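Long-range contacts in Glyoxalase/bleomycin resisance protein/dioxygenase (Streptomyces sp. CB03234, PDB 5UJP), which belongs to the glyoxalase/bleomycin resistance/dioxygenase superfamily, binds calcium and can bind riboflavin, and may act as a dioxygenase: residues G33-V41 / S49-P57; L67-C78 / G90-M101. All blocks are in the same frame, centred on the assembly; numbering follows the deposited sequence. Where two conformers were deposited one is given.

Interaction 1. Residues G33-V41 / S49-P57; sequences GVHGRWLQV and SLVLVDWFP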
loop_
_atom_site.group_PDB
_atom_site.type_symbol
_atom_site.label_atom_id
_atom_site.label_comp_id
_atom_site.label_asym_id
_atom_site.label_seq_id
_atom_site.Cartn_x
_atom_site.Cartn_y
_atom_site.Cartn_z
ATOM N N GLY A 33 19.401 -5.078 0.740
ATOM C CA GLY A 33 18.773 -4.298 1.783
ATOM C C GLY A 33 18.981 -4.929 3.156
ATOM O O GLY A 33 19.630 -5.968 3.306
ATOM N N VAL A 34 18.338 -4.319 4.153
ATOM C CA VAL A 34 18.503 -4.786 5.531
ATOM C C VAL A 34 17.953 -6.203 5.710
ATOM O O VAL A 34 18.520 -7.006 6.460
ATOM C CB VAL A 34 17.870 -3.791 6.518
ATOM C CG1 VAL A 34 17.931 -4.339 7.966
ATOM C CG2 VAL A 34 18.581 -2.438 6.415
ATOM N N HIS A 35 16.824 -6.521 5.064
ATOM C CA HIS A 35 16.115 -7.767 5.316
ATOM C C HIS A 35 16.234 -8.761 4.176
ATOM O O HIS A 35 15.775 -9.895 4.305
ATOM C CB HIS A 35 14.637 -7.498 5.597
ATOM C CG HIS A 35 14.410 -6.677 6.821
ATOM N ND1 HIS A 35 14.314 -7.236 8.071
ATOM C CD2 HIS A 35 14.296 -5.338 7.000
ATOM C CE1 HIS A 35 14.129 -6.285 8.968
ATOM N NE2 HIS A 35 14.157 -5.120 8.354
ATOM N N GLY A 36 16.869 -8.373 3.085
ATOM C CA GLY A 36 16.877 -9.208 1.905
ATOM C C GLY A 36 17.164 -8.354 0.685
ATOM O O GLY A 36 17.560 -7.202 0.801
ATOM N N ARG A 37 16.928 -8.947 -0.471
ATOM C CA ARG A 37 17.078 -8.235 -1.736
ATOM C C ARG A 37 16.035 -7.130 -1.840
ATOM O O ARG A 37 14.831 -7.405 -1.781
ATOM C CB ARG A 37 16.924 -9.248 -2.860
ATOM C CG ARG A 37 17.016 -8.664 -4.247
ATOM C CD ARG A 37 16.812 -9.785 -5.287
ATOM N NE ARG A 37 16.865 -9.303 -6.655
ATOM C CZ ARG A 37 16.682 -10.092 -7.701
ATOM N NH1 ARG A 37 16.446 -11.392 -7.522
ATOM N NH2 ARG A 37 16.735 -9.597 -8.925
ATOM N N TRP A 38 16.495 -5.877 -1.955
ATOM C CA TRP A 38 15.604 -4.727 -2.069
ATOM C C TRP A 38 15.327 -4.504 -3.551
ATOM O O TRP A 38 16.206 -4.053 -4.298
ATOM C CB TRP A 38 16.216 -3.481 -1.411
ATOM C CG TRP A 38 15.296 -2.275 -1.483
ATOM C CD1 TRP A 38 15.205 -1.342 -2.501
ATOM C CD2 TRP A 38 14.285 -1.907 -0.521
ATOM N NE1 TRP A 38 14.244 -0.400 -2.192
ATOM C CE2 TRP A 38 13.649 -0.735 -1.001
ATOM C CE3 TRP A 38 13.862 -2.452 0.694
ATOM C CZ2 TRP A 38 12.623 -0.104 -0.299
ATOM C CZ3 TRP A 38 12.859 -1.810 1.401
ATOM C CH2 TRP A 38 12.238 -0.653 0.888
ATOM N N LEU A 39 14.107 -4.826 -3.969
ATOM C CA LEU A 39 13.701 -4.834 -5.373
ATOM C C LEU A 39 12.488 -3.916 -5.460
ATOM O O LEU A 39 11.405 -4.270 -4.973
ATOM C CB LEU A 39 13.353 -6.266 -5.774
ATOM C CG LEU A 39 12.840 -6.471 -7.209
ATOM C CD1 LEU A 39 13.809 -5.911 -8.278
ATOM C CD2 LEU A 39 12.525 -7.973 -7.437
ATOM N N GLN A 40 12.679 -2.736 -6.052
ATOM C CA GLN A 40 11.696 -1.665 -5.985
ATOM C C GLN A 40 11.319 -1.212 -7.389
ATOM O O GLN A 40 12.200 -0.949 -8.212
ATOM C CB GLN A 40 12.257 -0.496 -5.171
ATOM C CG GLN A 40 11.263 0.642 -4.951
ATOM C CD GLN A 40 11.852 1.735 -4.096
ATOM O OE1 GLN A 40 12.998 1.651 -3.655
ATOM N NE2 GLN A 40 11.102 2.781 -3.903
ATOM N N VAL A 41 10.011 -1.099 -7.650
ATOM C CA VAL A 41 9.475 -0.714 -8.957
ATOM C C VAL A 41 8.422 0.370 -8.782
ATOM O O VAL A 41 7.864 0.571 -7.705
ATOM C CB VAL A 41 8.909 -1.916 -9.739
ATOM C CG1 VAL A 41 9.988 -2.970 -9.841
ATOM C CG2 VAL A 41 7.648 -2.450 -9.098
ATOM N N SER A 49 5.521 3.566 -5.169
ATOM C CA SER A 49 6.394 2.475 -5.558
ATOM C C SER A 49 6.038 1.205 -4.800
ATOM O O SER A 49 5.450 1.253 -3.719
ATOM C CB SER A 49 7.905 2.789 -5.396
ATOM O OG SER A 49 8.210 3.085 -4.040
ATOM N N LEU A 50 6.356 0.059 -5.412
ATOM C CA LEU A 50 6.136 -1.267 -4.840
ATOM C C LEU A 50 7.504 -1.884 -4.595
ATOM O O LEU A 50 8.373 -1.840 -5.466
ATOM C CB LEU A 50 5.326 -2.174 -5.797
ATOM C CG LEU A 50 4.018 -1.605 -6.347
ATOM C CD1 LEU A 50 3.335 -2.588 -7.318
ATOM C CD2 LEU A 50 3.093 -1.279 -5.181
ATOM N N VAL A 51 7.684 -2.478 -3.429
ATOM C CA VAL A 51 8.868 -3.256 -3.126
ATOM C C VAL A 51 8.440 -4.709 -3.089
ATOM O O VAL A 51 7.487 -5.081 -2.388
ATOM C CB VAL A 51 9.516 -2.820 -1.801
ATOM C CG1 VAL A 51 10.876 -3.510 -1.631
ATOM C CG2 VAL A 51 9.671 -1.321 -1.786
ATOM N N LEU A 52 9.176 -5.552 -3.809
ATOM C CA LEU A 52 8.776 -6.932 -4.021
ATOM C C LEU A 52 9.561 -7.764 -3.020
ATOM O O LEU A 52 10.747 -8.045 -3.232
ATOM C CB LEU A 52 9.082 -7.340 -5.467
ATOM C CG LEU A 52 8.523 -6.380 -6.525
ATOM C CD1 LEU A 52 8.887 -6.859 -7.951
ATOM C CD2 LEU A 52 6.988 -6.225 -6.415
ATOM N N VAL A 53 8.904 -8.148 -1.923
ATOM C CA VAL A 53 9.582 -8.637 -0.730
ATOM C C VAL A 53 9.228 -10.096 -0.453
ATOM O O VAL A 53 8.195 -10.624 -0.864
ATOM C CB VAL A 53 9.304 -7.788 0.532
ATOM C CG1 VAL A 53 9.524 -6.295 0.263
ATOM C CG2 VAL A 53 7.874 -8.022 1.045
ATOM N N ASP A 54 10.094 -10.747 0.325
ATOM C CA ASP A 54 9.808 -12.115 0.726
ATOM C C ASP A 54 10.044 -12.364 2.205
ATOM O O ASP A 54 10.142 -13.535 2.609
ATOM C CB ASP A 54 10.527 -13.150 -0.168
ATOM C CG ASP A 54 12.053 -13.028 -0.099
ATOM O OD1 ASP A 54 12.566 -12.116 0.575
ATOM O OD2 ASP A 54 12.755 -13.838 -0.760
ATOM N N TRP A 55 10.136 -11.306 3.015
ATOM C CA TRP A 55 10.570 -11.423 4.404
ATOM C C TRP A 55 9.527 -11.027 5.453
ATOM O O TRP A 55 9.878 -10.899 6.629
ATOM C CB TRP A 55 11.854 -10.617 4.625
ATOM C CG TRP A 55 11.747 -9.173 4.239
ATOM C CD1 TRP A 55 11.172 -8.155 4.958
ATOM C CD2 TRP A 55 12.310 -8.575 3.067
ATOM N NE1 TRP A 55 11.299 -6.952 4.257
ATOM C CE2 TRP A 55 12.001 -7.194 3.101
ATOM C CE3 TRP A 55 13.034 -9.083 1.976
ATOM C CZ2 TRP A 55 12.412 -6.315 2.100
ATOM C CZ3 TRP A 55 13.418 -8.214 0.986
ATOM C CH2 TRP A 55 13.094 -6.846 1.043
ATOM N N PHE A 56 8.260 -10.878 5.081
ATOM C CA PHE A 56 7.178 -10.566 6.013
ATOM C C PHE A 56 6.218 -11.747 6.046
ATOM O O PHE A 56 5.238 -11.785 5.277
ATOM C CB PHE A 56 6.449 -9.296 5.563
ATOM C CG PHE A 56 7.238 -8.023 5.772
ATOM C CD1 PHE A 56 7.859 -7.767 6.991
ATOM C CD2 PHE A 56 7.353 -7.067 4.759
ATOM C CE1 PHE A 56 8.595 -6.591 7.183
ATOM C CE2 PHE A 56 8.075 -5.883 4.967
ATOM C CZ PHE A 56 8.700 -5.649 6.170
ATOM N N PRO A 57 6.453 -12.748 6.905
ATOM C CA PRO A 57 5.650 -13.981 6.859
ATOM C C PRO A 57 4.204 -13.817 7.287
ATOM O O PRO A 57 3.388 -14.703 6.988
ATOM C CB PRO A 57 6.421 -14.966 7.753
ATOM C CG PRO A 57 7.716 -14.315 8.020
ATOM C CD PRO A 57 7.591 -12.861 7.833
HETATM O O HOH W 1 15.247 -11.258 -0.291
HETATM O O HOH W 2 12.549 -6.284 -2.052
#

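Interaction 2. Residues L67-C78 / G90-M101; sequences LLLRTDDVDADC and GPKNTPWGRQAM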
loop_
_atom_site.group_PDB
_atom_site.type_symbol
_atom_site.label_atom_id
_atom_site.label_comp_id
_atom_site.label_asym_id
_atom_site.label_seq_id
_atom_site.Cartn_x
_atom_site.Cartn_y
_atom_site.Cartn_z
ATOM N N LEU A 67 -5.501 -2.972 -3.310
ATOM C CA LEU A 67 -4.578 -1.912 -3.720
ATOM C C LEU A 67 -5.017 -1.336 -5.075
ATOM O O LEU A 67 -5.271 -2.091 -6.023
ATOM C CB LEU A 67 -3.164 -2.508 -3.827
ATOM C CG LEU A 67 -1.993 -1.568 -4.087
ATOM C CD1 LEU A 67 -0.827 -1.948 -3.205
ATOM C CD2 LEU A 67 -1.645 -1.734 -5.497
ATOM N N LEU A 68 -5.104 0.004 -5.175
ATOM C CA LEU A 68 -5.411 0.682 -6.438
ATOM C C LEU A 68 -4.329 1.718 -6.739
ATOM O O LEU A 68 -3.967 2.527 -5.883
ATOM C CB LEU A 68 -6.763 1.420 -6.370
ATOM C CG LEU A 68 -8.060 0.665 -6.341
ATOM C CD1 LEU A 68 -9.141 1.713 -6.145
ATOM C CD2 LEU A 68 -8.250 -0.081 -7.657
ATOM N N LEU A 69 -3.824 1.697 -7.968
ATOM C CA LEU A 69 -2.887 2.696 -8.465
ATOM C C LEU A 69 -3.520 3.481 -9.597
ATOM O O LEU A 69 -4.228 2.941 -10.430
ATOM C CB LEU A 69 -1.604 2.024 -9.010
ATOM C CG LEU A 69 -0.879 1.108 -8.028
ATOM C CD1 LEU A 69 0.271 0.410 -8.732
ATOM C CD2 LEU A 69 -0.362 1.943 -6.864
ATOM N N ARG A 70 -3.267 4.762 -9.635
ATOM C CA ARG A 70 -3.805 5.590 -10.706
ATOM C C ARG A 70 -3.199 5.192 -12.038
ATOM O O ARG A 70 -2.023 4.828 -12.121
ATOM C CB ARG A 70 -3.458 7.058 -10.427
ATOM C CG ARG A 70 -3.998 8.028 -11.554
ATOM C CD ARG A 70 -3.461 9.406 -11.430
ATOM N N THR A 71 -4.020 5.275 -13.093
ATOM C CA THR A 71 -3.545 5.179 -14.467
ATOM C C THR A 71 -4.273 6.219 -15.294
ATOM O O THR A 71 -5.364 6.664 -14.933
ATOM C CB THR A 71 -3.706 3.771 -15.068
ATOM O OG1 THR A 71 -3.186 3.780 -16.392
ATOM C CG2 THR A 71 -5.192 3.336 -15.125
ATOM N N ASP A 72 -3.667 6.615 -16.408
ATOM C CA ASP A 72 -4.354 7.579 -17.262
ATOM C C ASP A 72 -5.150 6.929 -18.361
ATOM O O ASP A 72 -5.909 7.630 -19.026
ATOM C CB ASP A 72 -3.362 8.586 -17.840
ATOM C CG ASP A 72 -2.713 9.434 -16.744
ATOM O OD1 ASP A 72 -3.352 9.619 -15.680
ATOM O OD2 ASP A 72 -1.569 9.882 -16.931
ATOM N N ASP A 73 -5.021 5.623 -18.554
ATOM C CA ASP A 73 -5.741 4.932 -19.622
ATOM C C ASP A 73 -5.868 3.462 -19.237
ATOM O O ASP A 73 -5.042 2.619 -19.611
ATOM C CB ASP A 73 -5.004 5.101 -20.949
ATOM C CG ASP A 73 -5.785 4.580 -22.124
ATOM O OD1 ASP A 73 -6.752 3.823 -21.916
ATOM O OD2 ASP A 73 -5.398 4.936 -23.264
ATOM N N VAL A 74 -6.887 3.138 -18.456
ATOM C CA VAL A 74 -7.014 1.758 -17.977
ATOM C C VAL A 74 -7.321 0.785 -19.118
ATOM O O VAL A 74 -6.890 -0.371 -19.073
ATOM C CB VAL A 74 -8.038 1.659 -16.821
ATOM C CG1 VAL A 74 -9.480 1.982 -17.309
ATOM C CG2 VAL A 74 -7.969 0.317 -16.167
ATOM N N ASP A 75 -8.060 1.216 -20.139
ATOM C CA ASP A 75 -8.341 0.319 -21.265
ATOM C C ASP A 75 -7.063 -0.060 -22.001
ATOM O O ASP A 75 -6.892 -1.225 -22.419
ATOM C CB ASP A 75 -9.376 0.951 -22.197
ATOM C CG ASP A 75 -10.734 1.064 -21.527
ATOM O OD1 ASP A 75 -10.941 1.987 -20.723
ATOM O OD2 ASP A 75 -11.593 0.204 -21.761
ATOM N N ALA A 76 -6.158 0.911 -22.203
ATOM C CA ALA A 76 -4.875 0.601 -22.831
ATOM C C ALA A 76 -4.075 -0.366 -21.992
ATOM O O ALA A 76 -3.467 -1.307 -22.517
ATOM C CB ALA A 76 -4.063 1.869 -23.038
ATOM N N ASP A 77 -4.035 -0.127 -20.684
ATOM C CA ASP A 77 -3.300 -1.024 -19.807
ATOM C C ASP A 77 -3.851 -2.442 -19.896
ATOM O O ASP A 77 -3.073 -3.412 -19.955
ATOM C CB ASP A 77 -3.416 -0.542 -18.364
ATOM C CG ASP A 77 -2.690 0.772 -18.120
ATOM O OD1 ASP A 77 -1.823 1.166 -18.924
ATOM O OD2 ASP A 77 -3.021 1.409 -17.098
ATOM N N CYS A 78 -5.188 -2.586 -19.911
ATOM C CA CYS A 78 -5.773 -3.925 -19.940
ATOM C C CYS A 78 -5.474 -4.634 -21.245
ATOM O O CYS A 78 -5.237 -5.846 -21.257
ATOM C CB CYS A 78 -7.276 -3.843 -19.702
ATOM S SG CYS A 78 -7.736 -3.467 -18.016
ATOM N N GLY A 90 -12.026 -6.679 -15.792
ATOM C CA GLY A 90 -12.387 -5.320 -16.118
ATOM C C GLY A 90 -11.920 -4.993 -17.510
ATOM O O GLY A 90 -11.540 -5.893 -18.271
ATOM N N PRO A 91 -11.899 -3.692 -17.869
ATOM C CA PRO A 91 -12.296 -2.567 -17.021
ATOM C C PRO A 91 -13.781 -2.510 -16.736
ATOM O O PRO A 91 -14.591 -3.048 -17.514
ATOM C CB PRO A 91 -11.901 -1.336 -17.844
ATOM C CG PRO A 91 -10.883 -1.805 -18.790
ATOM C CD PRO A 91 -11.285 -3.229 -19.122
ATOM N N LYS A 92 -14.121 -1.876 -15.618
ATOM C CA LYS A 92 -15.498 -1.621 -15.217
ATOM C C LYS A 92 -15.632 -0.212 -14.637
ATOM O O LYS A 92 -14.760 0.273 -13.912
ATOM C CB LYS A 92 -15.980 -2.668 -14.191
ATOM N N ASN A 93 -16.744 0.435 -14.948
ATOM C CA ASN A 93 -17.008 1.766 -14.438
ATOM C C ASN A 93 -17.547 1.710 -13.017
ATOM O O ASN A 93 -18.286 0.795 -12.655
ATOM C CB ASN A 93 -18.047 2.441 -15.330
ATOM C CG ASN A 93 -17.431 2.946 -16.582
ATOM O OD1 ASN A 93 -16.224 3.181 -16.605
ATOM N ND2 ASN A 93 -18.220 3.123 -17.630
ATOM N N THR A 94 -17.189 2.710 -12.226
ATOM C CA THR A 94 -17.764 2.956 -10.908
ATOM C C THR A 94 -18.036 4.444 -10.878
ATOM O O THR A 94 -17.719 5.148 -11.838
ATOM C CB THR A 94 -16.761 2.584 -9.806
ATOM O OG1 THR A 94 -15.764 3.596 -9.681
ATOM C CG2 THR A 94 -16.067 1.238 -10.096
ATOM N N PRO A 95 -18.623 4.970 -9.794
ATOM C CA PRO A 95 -18.741 6.430 -9.704
ATOM C C PRO A 95 -17.399 7.116 -9.512
ATOM O O PRO A 95 -17.299 8.317 -9.775
ATOM C CB PRO A 95 -19.674 6.656 -8.496
ATOM C CG PRO A 95 -20.259 5.370 -8.185
ATOM C CD PRO A 95 -19.350 4.308 -8.692
ATOM N N TRP A 96 -16.356 6.391 -9.099
ATOM C CA TRP A 96 -15.086 6.999 -8.710
ATOM C C TRP A 96 -13.979 6.806 -9.741
ATOM O O TRP A 96 -12.809 7.056 -9.441
ATOM C CB TRP A 96 -14.661 6.510 -7.320
ATOM C CG TRP A 96 -15.735 6.772 -6.288
ATOM C CD1 TRP A 96 -16.607 5.860 -5.773
ATOM C CD2 TRP A 96 -16.074 8.036 -5.687
ATOM N NE1 TRP A 96 -17.456 6.467 -4.879
ATOM C CE2 TRP A 96 -17.154 7.802 -4.808
ATOM C CE3 TRP A 96 -15.567 9.339 -5.802
ATOM C CZ2 TRP A 96 -17.741 8.821 -4.047
ATOM C CZ3 TRP A 96 -16.148 10.357 -5.040
ATOM C CH2 TRP A 96 -17.223 10.088 -4.174
ATOM N N GLY A 97 -14.317 6.398 -10.952
ATOM C CA GLY A 97 -13.331 6.104 -11.955
ATOM C C GLY A 97 -13.562 4.745 -12.574
ATOM O O GLY A 97 -14.437 3.983 -12.177
ATOM N N ARG A 98 -12.750 4.449 -13.562
ATOM C CA ARG A 98 -12.875 3.254 -14.367
ATOM C C ARG A 98 -11.715 2.346 -13.996
ATOM O O ARG A 98 -10.562 2.767 -14.070
ATOM C CB ARG A 98 -12.808 3.658 -15.829
ATOM C CG ARG A 98 -12.999 2.514 -16.823
ATOM C CD ARG A 98 -13.281 3.072 -18.249
ATOM N NE ARG A 98 -13.266 2.005 -19.259
ATOM C CZ ARG A 98 -14.288 1.206 -19.505
ATOM N NH1 ARG A 98 -15.424 1.360 -18.821
ATOM N NH2 ARG A 98 -14.178 0.250 -20.431
ATOM N N GLN A 99 -12.017 1.129 -13.563
ATOM C CA GLN A 99 -10.987 0.353 -12.878
ATOM C C GLN A 99 -10.867 -1.060 -13.416
ATOM O O GLN A 99 -11.775 -1.601 -14.025
ATOM C CB GLN A 99 -11.171 0.318 -11.355
ATOM C CG GLN A 99 -12.299 -0.477 -10.883
ATOM C CD GLN A 99 -12.374 -0.473 -9.333
ATOM O OE1 GLN A 99 -12.371 -1.517 -8.688
ATOM N NE2 GLN A 99 -12.384 0.704 -8.755
ATOM N N ALA A 100 -9.714 -1.662 -13.148
ATOM C CA ALA A 100 -9.508 -3.046 -13.520
ATOM C C ALA A 100 -8.540 -3.669 -12.538
ATOM O O ALA A 100 -7.798 -2.972 -11.842
ATOM C CB ALA A 100 -8.889 -3.154 -14.910
HETATM N N MSE A 101 -8.557 -5.012 -12.464
HETATM C CA MSE A 101 -7.673 -5.737 -11.554
HETATM C C MSE A 101 -6.911 -6.771 -12.348
HETATM O O MSE A 101 -7.446 -7.341 -13.303
HETATM C CB MSE A 101 -8.515 -6.451 -10.490
HETATM C CG MSE A 101 -9.760 -5.686 -10.081
HETATM SE SE MSE A 101 -9.359 -3.969 -9.221
HETATM C CE MSE A 101 -8.506 -4.651 -7.612
#

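Interaction 1. Residues G33-V41 / S49-P57
Gln40 and Val41 pair with Val51 and Leu50 across a beta hairpin, the two central antiparallel strands of one βαβββ module of the vicinal oxygen chelate (VOC) fold. Val41 and Leu50 form a hydrogen-bonded pair: Val41 N to Leu50 O and Leu50 N to Val41 O are both 2.8 Å. Leu52 N also bonds to Leu39 O. Beyond this point the strands spread apart and a water takes over. It donates to Arg37 O and Leu52 O and accepts from Leu39 N. The side chain of Gln12 also bonds to both carbonyls.

On one face, Val51 packs beneath the indole of Trp38. Its CG1 lies 3.7 Å from the centroid of the six-membered ring, a CH-pi contact, and its CG2 meets Trp38 CZ2. Trp38 CG is anti to the backbone N (chi1 -179°), which carries the ring over Val51. The indole is tied at its edge by Trp38 NE1 to Gln40 OE1, 2.8 Å. In the conformer of Ser49 given, Gln40 NE2 also donates to Ser49 OG, 2.9 Å. Ser49 has a second conformer, so this bond may not always be present. On the other face, Leu39 CD2 meets Leu52 CD1, near helix 12-23. Trp38 also lies close to Gln31, which binds riboflavin in another structure of this protein.

At the far end Trp55 is held between two residues. Val53 CB lies against one face of its indole. On the opposite face His35 CB stands 3.4 Å from the centroid of the five-membered ring, almost exactly on the ring normal.

Interaction 2. Residues L67-C78 / G90-M101
Asp75, in the first turn of helix 74-83, and Arg98, on strand 97-103, form a side-on salt bridge. Arg98 NE donates to Asp75 OD1 at 2.7 Å, and Arg98 NH2 donates to Asp75 OD2 at 2.9 Å. Each oxygen uses its syn lone pair, and the carboxylate and guanidinium planes are only 5° apart. The third nitrogen, Arg98 NH1, bonds to Asn93 OD1 at 3.0 Å, from above the carbonyl plane of the amide. Pro91 CB lies over one face of the guanidinium.

Beneath this polar layer the helix packs on the hairpin of strands 88-94 and 97-103. Val74 CG1 meets Arg98 CG at 3.6 Å, while Val74 CG2 turns to Ala100 CB. Cys78 SG reaches both Ala100 CB and Pro91 CG. Two amides at the helix start have partners: Ala76 N donates to OD1 of the N-cap Asp73, and Val74 N to Gln114 OE1.

Leu68 CD2 touches the selenium of Met101, a selenomethionine, beside Gln99, which binds riboflavin in another structure of this protein. Two parallel bonds and a third from Asn93 fix the guanidinium in rotation, and the paired charges probably favour an ionised Asp75.

In the fold
Interaction 1 comes first along the chain and closes before interaction 2 opens. Their centres are about 26 Å apart, on opposite sides of the chain's centre. Each belongs to its own four-stranded mixed sheet with strand order 1-4-3-2, the repeated βαβββ plan of the VOC fold. Interaction 1 is the central hairpin of the first sheet. Interaction 2 joins strand 67-70, outermost in its sheet within this chain, and helix 74-83 to the 88-94 and 97-103 hairpin. Strand 67-70 also pairs antiparallel with a strand of the second subunit, so the sheet continues across the dimer. One riboflavin-binding residue, Gln31, lies near interaction 1, and two, Trp96 and Gln99, lie within interaction 2.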